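Local coordinates for beta-N-acetylhexosaminidase (Arthrobacter aurescens, PDB 3RCN), which probably hydrolyses terminal non-reducing N-acetyl-D-hexosamine residues from N-acetyl-beta-D-hexosaminides, as a family 20 glycoside hydrolase, at residues A[170-175]-A[238-243]; A[142-147]-A[455-460]; A[244-249]-A[310-315]; A[147-152]-A[176-181]. All coordinates share one frame; numbering follows the deposited sequence.

Contact 1 of 4, residues A[170-175]-A[238-243]; sequences NVLHLH and ITVIPE
Two adjacent parallel strands of the (beta/alpha)8 barrel run in register here, Val171 beside Thr239 through to His175 beside Glu243. Five backbone hydrogen bonds join them, among them Leu172 N to Thr239 O at 2.8 Å and Glu243 N to Leu174 O at 3.1 Å. On one face Leu172 CD2 lies 4.2 Å from Val240 CG2 and Leu174 CD2 4.1 Å from Val240 CG1, and Ile161 of helix 154-166 closes over Leu172 and Ile238. On the opposite face Glu243 extends its chain so that OE1 accepts from two imidazoles, His173 NE2 at 2.6 Å and His175 ND1 at 3.0 Å. The two donors come from opposite faces of the carboxylate, whose plane stands 71° from the His173 ring and 74° from the His175 ring. The His175 bond is nearly straight and lies in its ring plane. Farther out, Glu243 OE2 takes the indole N-H of Trp365, and His175 NE2 bonds Asp178. An alanine in place of Glu243 would probably leave both imidazole N-H groups without their shared acceptor and the rings freer to turn. Such a polar cluster facing inward near the C-terminal strand ends is consistent with the active-site end of a TIM barrel.

Contact 2 of 4, residues A[142-147]-A[455-460]; sequences GTMLDV and NIWSEH
The selenomethionine Met144 lies over one face of the Trp457 indole. Its CE sits 3.7 Å from the centroid of the six-membered ring, only 8° off the normal, a CH-pi contact. SE is 3.8 Å from the same centroid and makes a Met-aromatic contact. Bends at chi2 and chi3 lay the SE-CE bond nearly flat over the ring. At the edge of the indole, near its plane, Asp146 OD2 approaches Trp457 CE3 to 3.7 Å. That carboxylate also receives Ser458 N at 3.0 Å, while Ser458 OG donates to Asp146 O at 2.7 Å, so the residue after the tryptophan is gripped twice. Asp146 is itself placed by Ala148 N on OD1 and by a salt bridge from Arg149 to OD2. Behind these groups, parallel strand pairing sets the spacing: Ile456 N bonds Met144 O and Asp146 N bonds Ile456 O, both at 3.2 Å. An alanine at Trp457 would probably leave the selenomethionine tip without its aromatic partner and open a gap beside His175, whose ring meets the indole edge-to-face. With strands 140-146 and 449-456 adjacent, the contact is the closure of the (beta/alpha)8 barrel, where the first strand meets the last.

Contact 3 of 4, residues A[244-249]-A[310-315]; sequences IDVPGH and ISLGGD. With GOL (glycerol), chain O.
Ile244 N bonds Ser311 O at 3.1 Å, carrying the pairing of two barrel strands into the loop that follows strand 239-243. Next, Asp245 CG is anti to the backbone N (chi1 -159°), which swings the carboxylate across to the other segment, and OD1 takes the N-H of Gly314 at 3.2 Å on its syn side. Gly313, at positive phi, packs its CA against this oxygen, where a beta carbon would collide with it. Asp245 OD2 comes to 2.7 Å from Asp315 OD1, the two carboxylate planes 27° apart. Val246 returns to backbone pairing, its N donating to Leu312 O at 3.0 Å, while CG2 rests on Leu312 CB. The peptide before Pro247 is cis and turns the chain, and a water then links Asp245 OD1 to Asp315 O, with a weak bond from Gly248 N. His249 closes the turn with its CE1 against Asp315 OD2 at 3.0 Å, the ring and carboxylate planes only 12° apart. A glycerol bridges the pair weakly, through O2 to His249 NE2 and O1 to Asp315 OD2. Asp315 and the predicted proton donor Glu316, which also touches His249, are adjacent, consistent with the Asp-Glu pair of the family 20 active site.

Contact 4 of 4, residues A[147-152]-A[176-181]; sequences VARHFM and LTDDQG
Arg149 and Asp178 meet where the loop after strand 140-146 of the (beta/alpha)8 barrel reaches the end of the neighbouring strand 171-178, at the rim of the probable active site. The apolar part lies nearest the strands. Val147 CG2 and Leu176 CD2 run side by side, pointing the same way, 4.0 Å apart. Ala148 sets its CB 3.6 Å from Thr177 C and equally far from Asp178 CB. The ionic part is a salt bridge without a hydrogen bond. Asp178 OD2 lies over one face of the Arg149 guanidinium, 3.3 Å from NH2, and well out of its plane, so attraction of charge holds the pair and no N-H points at the oxygen. Each charge has a second partner, in His175 and Asp146. Asp178 is steadied within its own segment by Asp179 N, which donates to OD1 at 2.6 Å. Water 3 joins Gln180 NE2, which also bonds Arg276 O, to Asp179 OD1. The one direct hydrogen bond between the segments runs along the guanidinium edge: Arg149 NE donates in its own plane to Gln180 OE1 at 2.9 Å, arriving 43° above the amide plane.

All four contacts belong to the barrel of the family 20 catalytic domain. Contacts 1 and 2, their centres 11 Å apart, are separated by the seam between strands 140-146 and 171-178, where His173 N and Thr143 O pair. Contact 3 prolongs the seam between strands 239-243 and 309-313, and contact 4 leaves the strands of contacts 1 and 2, sharing Val147 with contact 2. Along the chain contact 2 encloses the other three, contacts 1 and 4 interlock, and contact 3 follows both. Centres of contacts 3 and 4 are 13 Å apart, and His249 touches Asp178 between them. The contacts thus probably frame the active site, close to the predicted proton donor, Glu316.

Contact 1 of 4, residues A[170-175]-A[238-243]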
loop_
_atom_site.group_PDB
_atom_site.type_symbol
_atom_site.label_atom_id
_atom_site.label_comp_id
_atom_site.label_asym_id
_atom_site.label_seq_id
_atom_site.Cartn_x
_atom_site.Cartn_y
_atom_site.Cartn_z
ATOM N N ASN A 170 8.046 -17.172 -8.654
ATOM C CA ASN A 170 9.055 -16.453 -9.436
ATOM C C ASN A 170 8.644 -15.655 -10.691
ATOM O O ASN A 170 9.491 -15.016 -11.301
ATOM C CB ASN A 170 10.246 -17.356 -9.740
ATOM C CG ASN A 170 9.882 -18.514 -10.624
ATOM O OD1 ASN A 170 8.758 -18.607 -11.118
ATOM N ND2 ASN A 170 10.838 -19.408 -10.840
ATOM N N VAL A 171 7.375 -15.670 -11.089
ATOM C CA VAL A 171 7.005 -14.917 -12.292
ATOM C C VAL A 171 5.777 -14.068 -12.091
ATOM O O VAL A 171 4.763 -14.530 -11.571
ATOM C CB VAL A 171 6.778 -15.819 -13.577
ATOM C CG1 VAL A 171 6.353 -14.966 -14.757
ATOM C CG2 VAL A 171 8.026 -16.562 -13.951
ATOM N N LEU A 172 5.873 -12.818 -12.516
ATOM C CA LEU A 172 4.738 -11.916 -12.455
ATOM C C LEU A 172 4.473 -11.451 -13.855
ATOM O O LEU A 172 5.313 -10.783 -14.483
ATOM C CB LEU A 172 5.016 -10.696 -11.568
ATOM C CG LEU A 172 4.013 -9.546 -11.778
ATOM C CD1 LEU A 172 2.633 -9.872 -11.196
ATOM C CD2 LEU A 172 4.541 -8.256 -11.185
ATOM N N HIS A 173 3.297 -11.815 -14.340
ATOM C CA HIS A 173 2.899 -11.470 -15.684
ATOM C C HIS A 173 1.983 -10.252 -15.542
ATOM O O HIS A 173 0.915 -10.323 -14.930
ATOM C CB HIS A 173 2.216 -12.677 -16.331
ATOM C CG HIS A 173 1.621 -12.402 -17.676
ATOM N ND1 HIS A 173 1.523 -13.369 -18.655
ATOM C CD2 HIS A 173 1.073 -11.278 -18.200
ATOM C CE1 HIS A 173 0.943 -12.853 -19.724
ATOM N NE2 HIS A 173 0.660 -11.586 -19.472
ATOM N N LEU A 174 2.437 -9.126 -16.083
ATOM C CA LEU A 174 1.826 -7.839 -15.809
ATOM C C LEU A 174 1.014 -7.382 -16.999
ATOM O O LEU A 174 1.575 -6.918 -17.980
ATOM C CB LEU A 174 2.944 -6.832 -15.563
ATOM C CG LEU A 174 2.586 -5.598 -14.750
ATOM C CD1 LEU A 174 1.927 -6.027 -13.465
ATOM C CD2 LEU A 174 3.828 -4.787 -14.463
ATOM N N HIS A 175 -0.307 -7.415 -16.895
ATOM C CA HIS A 175 -1.102 -7.181 -18.087
ATOM C C HIS A 175 -1.380 -5.678 -18.078
ATOM O O HIS A 175 -2.254 -5.192 -17.363
ATOM C CB HIS A 175 -2.384 -8.021 -17.947
ATOM C CG HIS A 175 -3.384 -7.833 -19.042
ATOM N ND1 HIS A 175 -3.297 -8.486 -20.253
ATOM C CD2 HIS A 175 -4.527 -7.107 -19.090
ATOM C CE1 HIS A 175 -4.322 -8.144 -21.013
ATOM N NE2 HIS A 175 -5.085 -7.311 -20.330
ATOM N N ILE A 238 11.878 -12.401 -8.834
ATOM C CA ILE A 238 10.685 -12.524 -9.629
ATOM C C ILE A 238 10.957 -11.869 -10.983
ATOM O O ILE A 238 11.483 -10.750 -11.056
ATOM C CB ILE A 238 9.500 -11.878 -8.903
ATOM C CG1 ILE A 238 9.236 -12.635 -7.597
ATOM C CG2 ILE A 238 8.273 -11.852 -9.786
ATOM C CD1 ILE A 238 8.357 -11.888 -6.612
ATOM N N THR A 239 10.632 -12.594 -12.049
ATOM C CA THR A 239 10.770 -12.082 -13.400
ATOM C C THR A 239 9.455 -11.383 -13.737
ATOM O O THR A 239 8.380 -11.923 -13.465
ATOM C CB THR A 239 11.076 -13.231 -14.387
ATOM O OG1 THR A 239 12.383 -13.753 -14.119
ATOM C CG2 THR A 239 11.013 -12.753 -15.842
ATOM N N VAL A 240 9.537 -10.170 -14.275
ATOM C CA VAL A 240 8.331 -9.451 -14.673
ATOM C C VAL A 240 8.145 -9.503 -16.193
ATOM O O VAL A 240 8.893 -8.871 -16.945
ATOM C CB VAL A 240 8.367 -7.975 -14.236
ATOM C CG1 VAL A 240 7.132 -7.256 -14.739
ATOM C CG2 VAL A 240 8.452 -7.858 -12.709
ATOM N N ILE A 241 7.138 -10.250 -16.634
ATOM C CA ILE A 241 6.805 -10.332 -18.050
ATOM C C ILE A 241 5.690 -9.343 -18.384
ATOM O O ILE A 241 4.549 -9.516 -17.964
ATOM C CB ILE A 241 6.339 -11.742 -18.405
ATOM C CG1 ILE A 241 7.512 -12.724 -18.324
ATOM C CG2 ILE A 241 5.674 -11.758 -19.780
ATOM C CD1 ILE A 241 7.071 -14.187 -18.296
ATOM N N PRO A 242 6.024 -8.276 -19.111
ATOM C CA PRO A 242 5.003 -7.286 -19.458
ATOM C C PRO A 242 4.181 -7.795 -20.611
ATOM O O PRO A 242 4.681 -8.558 -21.429
ATOM C CB PRO A 242 5.827 -6.087 -19.902
ATOM C CG PRO A 242 7.077 -6.713 -20.496
ATOM C CD PRO A 242 7.340 -7.956 -19.687
ATOM N N GLU A 243 2.931 -7.378 -20.689
ATOM C CA GLU A 243 2.112 -7.737 -21.825
ATOM C C GLU A 243 1.519 -6.484 -22.428
ATOM O O GLU A 243 0.881 -5.698 -21.727
ATOM C CB GLU A 243 0.995 -8.698 -21.425
ATOM C CG GLU A 243 0.101 -9.108 -22.589
ATOM C CD GLU A 243 -1.076 -9.966 -22.158
ATOM O OE1 GLU A 243 -1.122 -10.377 -20.978
ATOM O OE2 GLU A 243 -1.969 -10.227 -22.992
HETATM O O HOH W 1 12.694 -15.269 -11.823
#

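Contact 2 of 4, residues A[142-147]-A[455-460]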
loop_
_atom_site.group_PDB
_atom_site.type_symbol
_atom_site.label_atom_id
_atom_site.label_comp_id
_atom_site.label_asym_id
_atom_site.label_seq_id
_atom_site.Cartn_x
_atom_site.Cartn_y
_atom_site.Cartn_z
ATOM N N GLY A 142 3.995 -18.861 -11.772
ATOM C CA GLY A 142 3.551 -17.542 -12.148
ATOM C C GLY A 142 2.335 -16.999 -11.454
ATOM O O GLY A 142 1.564 -17.738 -10.854
ATOM N N THR A 143 2.130 -15.700 -11.621
ATOM C CA THR A 143 0.861 -15.064 -11.343
ATOM C C THR A 143 0.724 -13.937 -12.342
ATOM O O THR A 143 1.677 -13.192 -12.607
ATOM C CB THR A 143 0.800 -14.446 -9.921
ATOM O OG1 THR A 143 0.911 -15.479 -8.936
ATOM C CG2 THR A 143 -0.507 -13.720 -9.728
HETATM N N MSE A 144 -0.472 -13.794 -12.879
HETATM C CA MSE A 144 -0.760 -12.659 -13.724
HETATM C C MSE A 144 -1.597 -11.655 -12.964
HETATM O O MSE A 144 -2.471 -12.008 -12.183
HETATM C CB MSE A 144 -1.507 -13.089 -14.963
HETATM C CG MSE A 144 -1.470 -12.052 -16.038
HETATM SE SE MSE A 144 -3.140 -12.021 -17.001
HETATM C CE MSE A 144 -4.183 -11.153 -15.605
ATOM N N LEU A 145 -1.316 -10.393 -13.209
ATOM C CA LEU A 145 -2.001 -9.329 -12.537
ATOM C C LEU A 145 -2.533 -8.381 -13.594
ATOM O O LEU A 145 -1.759 -7.788 -14.347
ATOM C CB LEU A 145 -1.011 -8.614 -11.632
ATOM C CG LEU A 145 -1.529 -7.420 -10.840
ATOM C CD1 LEU A 145 -2.868 -7.759 -10.166
ATOM C CD2 LEU A 145 -0.468 -7.000 -9.835
ATOM N N ASP A 146 -3.850 -8.214 -13.647
ATOM C CA ASP A 146 -4.429 -7.316 -14.627
ATOM C C ASP A 146 -4.558 -5.924 -13.967
ATOM O O ASP A 146 -5.393 -5.693 -13.090
ATOM C CB ASP A 146 -5.802 -7.886 -14.992
ATOM C CG ASP A 146 -6.618 -6.968 -15.879
ATOM O OD1 ASP A 146 -6.056 -5.988 -16.416
ATOM O OD2 ASP A 146 -7.833 -7.249 -16.036
ATOM N N VAL A 147 -3.693 -5.011 -14.388
ATOM C CA VAL A 147 -3.767 -3.612 -13.998
ATOM C C VAL A 147 -4.394 -2.734 -15.076
ATOM O O VAL A 147 -4.435 -1.514 -14.965
ATOM C CB VAL A 147 -2.406 -3.076 -13.580
ATOM C CG1 VAL A 147 -1.805 -3.992 -12.533
ATOM C CG2 VAL A 147 -1.499 -2.950 -14.791
ATOM N N ASN A 455 -4.091 -16.644 -13.016
ATOM C CA ASN A 455 -4.458 -15.341 -13.570
ATOM C C ASN A 455 -5.539 -14.642 -12.754
ATOM O O ASN A 455 -6.557 -15.244 -12.414
ATOM C CB ASN A 455 -4.921 -15.474 -15.029
ATOM C CG ASN A 455 -3.831 -16.013 -15.942
ATOM O OD1 ASN A 455 -2.653 -15.941 -15.616
ATOM N ND2 ASN A 455 -4.222 -16.548 -17.093
ATOM N N ILE A 456 -5.306 -13.374 -12.434
ATOM C CA ILE A 456 -6.301 -12.566 -11.749
ATOM C C ILE A 456 -6.773 -11.425 -12.660
ATOM O O ILE A 456 -6.089 -10.405 -12.806
ATOM C CB ILE A 456 -5.649 -11.967 -10.483
ATOM C CG1 ILE A 456 -4.879 -13.064 -9.733
ATOM C CG2 ILE A 456 -6.675 -11.279 -9.593
ATOM C CD1 ILE A 456 -3.947 -12.536 -8.664
ATOM N N TRP A 457 -7.982 -11.554 -13.201
ATOM C CA TRP A 457 -8.515 -10.521 -14.082
ATOM C C TRP A 457 -9.291 -9.537 -13.230
ATOM O O TRP A 457 -10.032 -9.937 -12.344
ATOM C CB TRP A 457 -9.391 -11.128 -15.169
ATOM C CG TRP A 457 -8.621 -12.085 -16.021
ATOM C CD1 TRP A 457 -8.619 -13.445 -15.927
ATOM C CD2 TRP A 457 -7.702 -11.753 -17.066
ATOM N NE1 TRP A 457 -7.767 -13.977 -16.849
ATOM C CE2 TRP A 457 -7.192 -12.960 -17.569
ATOM C CE3 TRP A 457 -7.276 -10.549 -17.638
ATOM C CZ2 TRP A 457 -6.276 -13.009 -18.621
ATOM C CZ3 TRP A 457 -6.364 -10.590 -18.675
ATOM C CH2 TRP A 457 -5.873 -11.815 -19.158
ATOM N N SER A 458 -9.063 -8.255 -13.475
ATOM C CA SER A 458 -9.476 -7.187 -12.562
ATOM C C SER A 458 -10.793 -6.463 -12.849
ATOM O O SER A 458 -11.069 -5.445 -12.218
ATOM C CB SER A 458 -8.335 -6.207 -12.267
ATOM O OG SER A 458 -8.044 -5.389 -13.385
ATOM N N GLU A 459 -11.572 -6.941 -13.818
ATOM C CA GLU A 459 -12.827 -6.275 -14.170
ATOM C C GLU A 459 -13.622 -5.907 -12.928
ATOM O O GLU A 459 -14.089 -4.775 -12.781
ATOM C CB GLU A 459 -13.733 -7.192 -15.016
ATOM C CG GLU A 459 -13.313 -7.404 -16.450
ATOM C CD GLU A 459 -12.459 -8.653 -16.641
ATOM O OE1 GLU A 459 -11.843 -9.125 -15.658
ATOM O OE2 GLU A 459 -12.410 -9.167 -17.779
ATOM N N HIS A 460 -13.802 -6.886 -12.050
ATOM C CA HIS A 460 -14.603 -6.692 -10.853
ATOM C C HIS A 460 -13.830 -6.385 -9.568
ATOM O O HIS A 460 -14.441 -6.145 -8.527
ATOM C CB HIS A 460 -15.515 -7.898 -10.677
ATOM C CG HIS A 460 -16.228 -8.263 -11.936
ATOM N ND1 HIS A 460 -16.960 -7.345 -12.658
ATOM C CD2 HIS A 460 -16.293 -9.424 -12.623
ATOM C CE1 HIS A 460 -17.470 -7.935 -13.723
ATOM N NE2 HIS A 460 -17.074 -9.194 -13.730
#

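Contact 3 of 4, residues A[244-249]-A[310-315]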
loop_
_atom_site.group_PDB
_atom_site.type_symbol
_atom_site.label_atom_id
_atom_site.label_comp_id
_atom_site.label_asym_id
_atom_site.label_seq_id
_atom_site.Cartn_x
_atom_site.Cartn_y
_atom_site.Cartn_z
ATOM N N ILE A 244 1.760 -6.285 -23.722
ATOM C CA ILE A 244 0.981 -5.333 -24.495
ATOM C C ILE A 244 0.133 -6.140 -25.458
ATOM O O ILE A 244 0.643 -6.694 -26.422
ATOM C CB ILE A 244 1.871 -4.371 -25.280
ATOM C CG1 ILE A 244 2.623 -3.432 -24.322
ATOM C CG2 ILE A 244 1.029 -3.555 -26.223
ATOM C CD1 ILE A 244 3.839 -4.048 -23.692
ATOM N N ASP A 245 -1.165 -6.195 -25.208
ATOM C CA ASP A 245 -2.027 -7.118 -25.921
ATOM C C ASP A 245 -2.376 -6.552 -27.295
ATOM O O ASP A 245 -2.828 -5.413 -27.398
ATOM C CB ASP A 245 -3.294 -7.374 -25.116
ATOM C CG ASP A 245 -3.993 -8.658 -25.510
ATOM O OD1 ASP A 245 -3.793 -9.130 -26.661
ATOM O OD2 ASP A 245 -4.748 -9.186 -24.658
ATOM N N VAL A 246 -2.124 -7.348 -28.338
ATOM C CA VAL A 246 -2.425 -6.996 -29.726
ATOM C C VAL A 246 -2.834 -8.244 -30.503
ATOM O O VAL A 246 -2.482 -9.356 -30.117
ATOM C CB VAL A 246 -1.201 -6.394 -30.420
ATOM C CG1 VAL A 246 -0.855 -5.016 -29.802
ATOM C CG2 VAL A 246 -0.029 -7.360 -30.331
ATOM N N PRO A 247 -3.553 -8.079 -31.620
ATOM C CA PRO A 247 -4.256 -6.959 -32.252
ATOM C C PRO A 247 -5.575 -6.577 -31.587
ATOM O O PRO A 247 -6.112 -5.509 -31.892
ATOM C CB PRO A 247 -4.482 -7.461 -33.671
ATOM C CG PRO A 247 -4.690 -8.910 -33.487
ATOM C CD PRO A 247 -3.834 -9.340 -32.329
ATOM N N GLY A 248 -6.128 -7.474 -30.773
ATOM C CA GLY A 248 -7.358 -7.204 -30.043
ATOM C C GLY A 248 -7.101 -6.529 -28.698
ATOM O O GLY A 248 -5.951 -6.211 -28.379
ATOM N N HIS A 249 -8.167 -6.303 -27.922
ATOM C CA HIS A 249 -8.082 -5.579 -26.641
ATOM C C HIS A 249 -7.339 -4.260 -26.781
ATOM O O HIS A 249 -6.558 -3.900 -25.934
ATOM C CB HIS A 249 -7.409 -6.450 -25.570
ATOM C CG HIS A 249 -8.194 -7.675 -25.234
ATOM N ND1 HIS A 249 -8.091 -8.845 -25.957
ATOM C CD2 HIS A 249 -9.144 -7.895 -24.294
ATOM C CE1 HIS A 249 -8.924 -9.742 -25.459
ATOM N NE2 HIS A 249 -9.577 -9.189 -24.451
ATOM N N ILE A 310 8.482 -11.414 -23.655
ATOM C CA ILE A 310 7.616 -10.248 -23.669
ATOM C C ILE A 310 6.290 -10.704 -24.251
ATOM O O ILE A 310 6.270 -11.385 -25.261
ATOM C CB ILE A 310 8.252 -9.140 -24.506
ATOM C CG1 ILE A 310 9.426 -8.552 -23.718
ATOM C CG2 ILE A 310 7.234 -8.081 -24.886
ATOM C CD1 ILE A 310 10.079 -7.392 -24.384
ATOM N N SER A 311 5.182 -10.387 -23.593
ATOM C CA SER A 311 3.899 -10.951 -24.002
ATOM C C SER A 311 3.171 -10.060 -24.992
ATOM O O SER A 311 3.062 -8.853 -24.791
ATOM C CB SER A 311 3.004 -11.239 -22.795
ATOM O OG SER A 311 1.697 -11.603 -23.211
ATOM N N LEU A 312 2.753 -10.652 -26.104
ATOM C CA LEU A 312 1.935 -9.955 -27.086
ATOM C C LEU A 312 0.449 -10.260 -27.014
ATOM O O LEU A 312 -0.317 -9.738 -27.819
ATOM C CB LEU A 312 2.465 -10.163 -28.503
ATOM C CG LEU A 312 3.867 -9.593 -28.723
ATOM C CD1 LEU A 312 4.367 -9.931 -30.119
ATOM C CD2 LEU A 312 3.882 -8.100 -28.483
ATOM N N GLY A 313 0.021 -11.087 -26.066
ATOM C CA GLY A 313 -1.391 -11.432 -26.047
ATOM C C GLY A 313 -1.801 -12.284 -27.239
ATOM O O GLY A 313 -1.347 -13.410 -27.382
ATOM N N GLY A 314 -2.735 -11.776 -28.034
ATOM C CA GLY A 314 -3.165 -12.439 -29.250
ATOM C C GLY A 314 -4.528 -13.080 -29.071
ATOM O O GLY A 314 -5.093 -13.660 -30.005
ATOM N N ASP A 315 -5.057 -12.971 -27.857
ATOM C CA ASP A 315 -6.340 -13.572 -27.537
ATOM C C ASP A 315 -7.486 -12.748 -28.112
ATOM O O ASP A 315 -7.360 -11.536 -28.321
ATOM C CB ASP A 315 -6.511 -13.724 -26.014
ATOM C CG ASP A 315 -6.525 -12.380 -25.284
ATOM O OD1 ASP A 315 -5.614 -11.561 -25.532
ATOM O OD2 ASP A 315 -7.447 -12.136 -24.468
HETATM C C1 GOL O . -10.134 -11.000 -20.878
HETATM O O1 GOL O . -9.059 -11.682 -21.491
HETATM C C2 GOL O . -11.386 -11.073 -21.752
HETATM O O2 GOL O . -11.846 -9.775 -22.059
HETATM C C3 GOL O . -12.495 -11.828 -21.030
HETATM O O3 GOL O . -13.663 -11.819 -21.821
HETATM O O HOH W 2 -5.622 -9.602 -28.676
#

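Contact 4 of 4, residues A[147-152]-A[176-181]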
loop_
_atom_site.group_PDB
_atom_site.type_symbol
_atom_site.label_atom_id
_atom_site.label_comp_id
_atom_site.label_asym_id
_atom_site.label_seq_id
_atom_site.Cartn_x
_atom_site.Cartn_y
_atom_site.Cartn_z
ATOM N N VAL A 147 -3.693 -5.011 -14.388
ATOM C CA VAL A 147 -3.767 -3.612 -13.998
ATOM C C VAL A 147 -4.394 -2.734 -15.076
ATOM O O VAL A 147 -4.435 -1.514 -14.965
ATOM C CB VAL A 147 -2.406 -3.076 -13.580
ATOM C CG1 VAL A 147 -1.805 -3.992 -12.533
ATOM C CG2 VAL A 147 -1.499 -2.950 -14.791
ATOM N N ALA A 148 -4.810 -3.352 -16.163
ATOM C CA ALA A 148 -5.427 -2.602 -17.246
ATOM C C ALA A 148 -6.881 -2.296 -16.902
ATOM O O ALA A 148 -7.361 -1.192 -17.130
ATOM C CB ALA A 148 -5.328 -3.377 -18.567
ATOM N N ARG A 149 -7.581 -3.283 -16.356
ATOM C CA ARG A 149 -8.981 -3.098 -16.024
ATOM C C ARG A 149 -9.149 -2.168 -14.808
ATOM O O ARG A 149 -9.866 -1.172 -14.877
ATOM C CB ARG A 149 -9.670 -4.442 -15.832
ATOM C CG ARG A 149 -10.217 -5.044 -17.115
ATOM C CD ARG A 149 -9.144 -5.237 -18.203
ATOM N NE ARG A 149 -9.711 -5.911 -19.370
ATOM C CZ ARG A 149 -9.713 -7.231 -19.550
ATOM N NH1 ARG A 149 -9.158 -8.034 -18.650
ATOM N NH2 ARG A 149 -10.273 -7.748 -20.636
ATOM N N HIS A 150 -8.467 -2.486 -13.713
ATOM C CA HIS A 150 -8.354 -1.561 -12.580
ATOM C C HIS A 150 -6.906 -1.277 -12.212
ATOM O O HIS A 150 -6.135 -2.187 -11.866
ATOM C CB HIS A 150 -9.170 -2.022 -11.372
ATOM C CG HIS A 150 -10.636 -1.804 -11.551
ATOM N ND1 HIS A 150 -11.493 -2.807 -11.948
ATOM C CD2 HIS A 150 -11.384 -0.678 -11.457
ATOM C CE1 HIS A 150 -12.716 -2.313 -12.068
ATOM N NE2 HIS A 150 -12.677 -1.025 -11.774
ATOM N N PHE A 151 -6.549 -0.001 -12.324
ATOM C CA PHE A 151 -5.207 0.453 -12.042
ATOM C C PHE A 151 -4.882 0.193 -10.581
ATOM O O PHE A 151 -5.646 0.575 -9.693
ATOM C CB PHE A 151 -5.093 1.943 -12.345
ATOM C CG PHE A 151 -3.797 2.539 -11.920
ATOM C CD1 PHE A 151 -2.635 2.284 -12.641
ATOM C CD2 PHE A 151 -3.732 3.354 -10.798
ATOM C CE1 PHE A 151 -1.430 2.827 -12.257
ATOM C CE2 PHE A 151 -2.524 3.910 -10.397
ATOM C CZ PHE A 151 -1.367 3.647 -11.127
HETATM N N MSE A 152 -3.760 -0.472 -10.334
HETATM C CA MSE A 152 -3.319 -0.688 -8.968
HETATM C C MSE A 152 -2.189 0.283 -8.613
HETATM O O MSE A 152 -1.148 0.313 -9.269
HETATM C CB MSE A 152 -2.888 -2.133 -8.737
HETATM C CG MSE A 152 -2.457 -2.372 -7.299
HETATM SE SE MSE A 152 -2.097 -4.222 -6.796
HETATM C CE MSE A 152 -3.950 -4.866 -6.762
ATOM N N LEU A 176 -0.672 -4.966 -18.952
ATOM C CA LEU A 176 -0.547 -3.513 -18.839
ATOM C C LEU A 176 -1.521 -2.687 -19.657
ATOM O O LEU A 176 -1.610 -1.478 -19.470
ATOM C CB LEU A 176 0.878 -3.080 -19.190
ATOM C CG LEU A 176 1.991 -3.336 -18.175
ATOM C CD1 LEU A 176 3.348 -3.121 -18.827
ATOM C CD2 LEU A 176 1.831 -2.420 -16.950
ATOM N N THR A 177 -2.251 -3.322 -20.561
ATOM C CA THR A 177 -3.032 -2.571 -21.537
ATOM C C THR A 177 -4.234 -3.385 -21.966
ATOM O O THR A 177 -4.199 -4.615 -21.975
ATOM C CB THR A 177 -2.214 -2.239 -22.822
ATOM O OG1 THR A 177 -2.033 -3.435 -23.587
ATOM C CG2 THR A 177 -0.837 -1.644 -22.496
ATOM N N ASP A 178 -5.307 -2.701 -22.311
ATOM C CA ASP A 178 -6.507 -3.385 -22.726
ATOM C C ASP A 178 -7.448 -2.357 -23.316
ATOM O O ASP A 178 -7.040 -1.226 -23.586
ATOM C CB ASP A 178 -7.137 -4.167 -21.573
ATOM C CG ASP A 178 -7.876 -5.407 -22.047
ATOM O OD1 ASP A 178 -8.934 -5.246 -22.680
ATOM O OD2 ASP A 178 -7.407 -6.541 -21.783
ATOM N N ASP A 179 -8.680 -2.780 -23.577
ATOM C CA ASP A 179 -9.712 -1.883 -24.077
ATOM C C ASP A 179 -10.008 -0.758 -23.104
ATOM O O ASP A 179 -10.310 0.371 -23.512
ATOM C CB ASP A 179 -10.993 -2.669 -24.366
ATOM C CG ASP A 179 -10.819 -3.653 -25.506
ATOM O OD1 ASP A 179 -11.088 -4.861 -25.302
ATOM O OD2 ASP A 179 -10.398 -3.211 -26.605
ATOM N N GLN A 180 -9.925 -1.076 -21.817
ATOM C CA GLN A 180 -10.411 -0.170 -20.770
ATOM C C GLN A 180 -9.364 0.737 -20.126
ATOM O O GLN A 180 -9.679 1.477 -19.217
ATOM C CB GLN A 180 -11.149 -0.964 -19.697
ATOM C CG GLN A 180 -12.295 -1.787 -20.271
ATOM C CD GLN A 180 -11.883 -3.189 -20.702
ATOM O OE1 GLN A 180 -10.697 -3.529 -20.748
ATOM N NE2 GLN A 180 -12.871 -4.013 -21.011
ATOM N N GLY A 181 -8.119 0.641 -20.580
ATOM C CA GLY A 181 -7.064 1.554 -20.184
ATOM C C GLY A 181 -5.689 1.072 -20.632
ATOM O O GLY A 181 -5.504 -0.111 -20.902
HETATM O O HOH W 3 -12.076 -6.101 -22.994
#